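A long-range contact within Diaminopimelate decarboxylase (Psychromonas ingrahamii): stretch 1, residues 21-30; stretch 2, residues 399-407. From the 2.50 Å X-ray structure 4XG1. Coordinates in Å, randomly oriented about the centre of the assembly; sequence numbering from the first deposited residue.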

# COMPACT_ATOMS: atom_id res chain seq x y z
N GLN B 21 18.50 -20.75 7.17
CA GLN B 21 19.64 -20.75 6.27
C GLN B 21 19.49 -19.70 5.21
O GLN B 21 20.44 -18.99 4.88
CB GLN B 21 19.79 -22.12 5.60
CG GLN B 21 21.05 -22.29 4.78
CD GLN B 21 21.30 -23.75 4.42
OE1 GLN B 21 21.52 -24.59 5.32
NE2 GLN B 21 21.27 -24.06 3.13
N VAL B 22 18.29 -19.60 4.64
CA VAL B 22 18.06 -18.60 3.60
C VAL B 22 18.13 -17.18 4.20
O VAL B 22 18.92 -16.37 3.78
CB VAL B 22 16.78 -18.88 2.79
CG1 VAL B 22 16.79 -20.30 2.23
CG2 VAL B 22 15.55 -18.72 3.62
N VAL B 23 17.40 -16.93 5.25
CA VAL B 23 17.40 -15.60 5.78
C VAL B 23 18.77 -15.15 6.35
O VAL B 23 18.97 -13.95 6.60
CB VAL B 23 16.28 -15.37 6.83
CG1 VAL B 23 14.94 -15.53 6.16
CG2 VAL B 23 16.43 -16.31 8.02
N LYS B 24 19.68 -16.10 6.56
CA LYS B 24 21.02 -15.77 7.05
C LYS B 24 21.77 -15.09 5.93
O LYS B 24 22.46 -14.11 6.19
CB LYS B 24 21.81 -17.00 7.53
N LYS B 25 21.62 -15.58 4.70
CA LYS B 25 22.28 -14.95 3.57
C LYS B 25 21.64 -13.59 3.28
O LYS B 25 22.33 -12.58 3.19
CB LYS B 25 22.34 -15.87 2.31
CG LYS B 25 21.13 -15.85 1.36
CD LYS B 25 21.37 -16.58 0.03
CE LYS B 25 20.04 -16.93 -0.65
NZ LYS B 25 20.24 -17.48 -2.02
N THR B 26 20.31 -13.57 3.13
CA THR B 26 19.58 -12.41 2.64
C THR B 26 19.27 -11.36 3.71
O THR B 26 19.04 -10.22 3.38
CB THR B 26 18.25 -12.86 2.00
OG1 THR B 26 17.71 -11.78 1.22
CG2 THR B 26 17.25 -13.23 3.05
N GLY B 27 19.19 -11.77 4.97
CA GLY B 27 18.67 -10.92 6.03
C GLY B 27 17.13 -10.83 6.00
O GLY B 27 16.46 -11.26 5.07
N THR B 28 16.58 -10.19 7.01
CA THR B 28 15.16 -9.93 7.08
C THR B 28 14.90 -8.43 6.92
O THR B 28 15.78 -7.63 7.21
CB THR B 28 14.62 -10.38 8.46
OG1 THR B 28 15.39 -9.78 9.51
CG2 THR B 28 14.71 -11.86 8.55
N PRO B 29 13.70 -8.03 6.52
CA PRO B 29 12.60 -8.94 6.20
C PRO B 29 12.75 -9.57 4.87
O PRO B 29 13.47 -9.02 4.00
CB PRO B 29 11.37 -8.03 6.16
CG PRO B 29 11.94 -6.67 5.92
CD PRO B 29 13.22 -6.65 6.69
N ALA B 30 12.14 -10.73 4.72
CA ALA B 30 12.28 -11.48 3.48
C ALA B 30 11.06 -12.31 3.20
O ALA B 30 10.54 -13.00 4.07
CB ALA B 30 13.49 -12.38 3.56
N LYS B 399 17.83 -25.65 -3.44
CA LYS B 399 18.36 -24.41 -3.99
C LYS B 399 17.44 -23.21 -3.76
O LYS B 399 16.23 -23.31 -3.96
CB LYS B 399 18.59 -24.58 -5.47
CG LYS B 399 19.81 -25.45 -5.74
CD LYS B 399 19.89 -25.88 -7.19
CE LYS B 399 18.49 -26.09 -7.76
NZ LYS B 399 18.49 -26.65 -9.13
N ALA B 400 18.04 -22.11 -3.31
CA ALA B 400 17.34 -20.84 -3.06
C ALA B 400 17.80 -19.81 -4.05
O ALA B 400 18.98 -19.58 -4.20
CB ALA B 400 17.66 -20.36 -1.66
N PHE B 401 16.87 -19.20 -4.77
CA PHE B 401 17.22 -18.14 -5.68
C PHE B 401 16.56 -16.81 -5.32
O PHE B 401 15.40 -16.73 -4.84
CB PHE B 401 16.93 -18.60 -7.08
CG PHE B 401 17.59 -17.77 -8.14
CD1 PHE B 401 18.89 -18.05 -8.55
CD2 PHE B 401 16.90 -16.71 -8.76
CE1 PHE B 401 19.48 -17.28 -9.55
CE2 PHE B 401 17.49 -15.96 -9.77
CZ PHE B 401 18.78 -16.24 -10.16
N ILE B 402 17.35 -15.75 -5.37
CA ILE B 402 16.85 -14.41 -5.10
C ILE B 402 16.11 -13.99 -6.32
O ILE B 402 16.75 -13.74 -7.35
CB ILE B 402 17.97 -13.41 -4.79
CG1 ILE B 402 18.63 -13.76 -3.45
CG2 ILE B 402 17.38 -12.02 -4.69
CD1 ILE B 402 19.87 -12.95 -3.10
N VAL B 403 14.78 -13.90 -6.22
CA VAL B 403 13.95 -13.52 -7.36
C VAL B 403 13.50 -12.05 -7.30
O VAL B 403 12.96 -11.52 -8.24
CB VAL B 403 12.73 -14.45 -7.49
CG1 VAL B 403 13.19 -15.85 -7.90
CG2 VAL B 403 11.89 -14.53 -6.21
N ARG B 404 13.72 -11.41 -6.17
CA ARG B 404 13.72 -9.95 -6.14
C ARG B 404 14.67 -9.42 -5.09
O ARG B 404 14.54 -9.69 -3.90
CB ARG B 404 12.33 -9.40 -5.91
CG ARG B 404 12.33 -7.90 -5.78
CD ARG B 404 11.02 -7.22 -6.14
NE ARG B 404 11.16 -5.78 -5.91
CZ ARG B 404 10.85 -4.80 -6.76
NH1 ARG B 404 10.31 -5.02 -7.92
NH2 ARG B 404 11.04 -3.58 -6.40
N GLU B 405 15.65 -8.68 -5.55
CA GLU B 405 16.65 -8.12 -4.66
C GLU B 405 16.02 -7.09 -3.74
O GLU B 405 15.17 -6.26 -4.17
CB GLU B 405 17.75 -7.48 -5.46
CG GLU B 405 18.61 -8.46 -6.24
CD GLU B 405 19.25 -7.78 -7.47
OE1 GLU B 405 19.31 -6.50 -7.55
OE2 GLU B 405 19.66 -8.51 -8.40
N ARG B 406 16.47 -7.12 -2.48
CA ARG B 406 16.15 -6.05 -1.56
C ARG B 406 16.46 -4.69 -2.25
O ARG B 406 17.52 -4.52 -2.87
CB ARG B 406 16.98 -6.21 -0.28
CG ARG B 406 16.52 -5.28 0.81
CD ARG B 406 17.26 -5.45 2.11
NE ARG B 406 17.30 -6.86 2.47
CZ ARG B 406 16.30 -7.52 3.04
NH1 ARG B 406 15.14 -6.92 3.34
NH2 ARG B 406 16.48 -8.77 3.35
N GLU B 407 15.58 -3.73 -2.13
CA GLU B 407 15.92 -2.38 -2.61
C GLU B 407 17.06 -1.77 -1.80
O GLU B 407 17.20 -2.03 -0.61
CB GLU B 407 14.72 -1.46 -2.54
CG GLU B 407 13.62 -1.90 -3.45
CD GLU B 407 12.35 -1.13 -3.27
OE1 GLU B 407 12.13 -0.45 -2.22
OE2 GLU B 407 11.54 -1.17 -4.23

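The contact between helix 21-26 with the loop after it, and the segment 399-407, is small, burying 335 Å² summed over both sides, and its strong hydrogen bonds all come from one side chain. Arg406 reaches from its loop to the carbonyl of the last helical residue and to those of the loop after it. Arg406 NH2 donates to Thr26 O at 2.9 Å with a nearly straight N-H...O angle of 162°, while Pro29 O accepts from Arg406 NH1 at 2.8 Å and from Arg406 NH2 at 3.1 Å. Gly27 O also lies 3.0 Å from Arg406 NH2. These three oxygens sit at the edge of the guanidinium, near its plane; Thr28 O instead lies over one face.

With the helix ended, Thr26 O has no amide of the next turn to accept from, and Arg406 NH2 supplies a donor. Thr26 N and Gly27 N still bond back to Val22 O (3.2 Å) and Val23 O (2.7 Å), respectively, but Gly27 then leaves helical geometry with a positive phi of 77°, a conformation that favours glycine. A cis peptide bond precedes Pro29 in the loop that follows, and the Pro29 ring packs beside the guanidinium, with Pro29 CD 3.9 Å from Arg406 NH1. Arginine suits this site because its planar, multiply donating end can serve several acceptors at once, and its chi1 and chi2 are both t, carrying that end well away from its own backbone.

At the other end of the contact, the helix and strand 399-402 run at 34° to each other, with axes 10.2 Å apart at closest approach. The small Ala400 side chain points toward the helix, and its CB meets Val22 CG1 at 4.0 Å, an apolar contact. Lys25, extended beyond chi1, brings its amine to the strand, where Lys25 NZ makes a weak hydrogen bond to Ala400 O at 3.3 Å and lies 4.3 Å from Ile402 CG1.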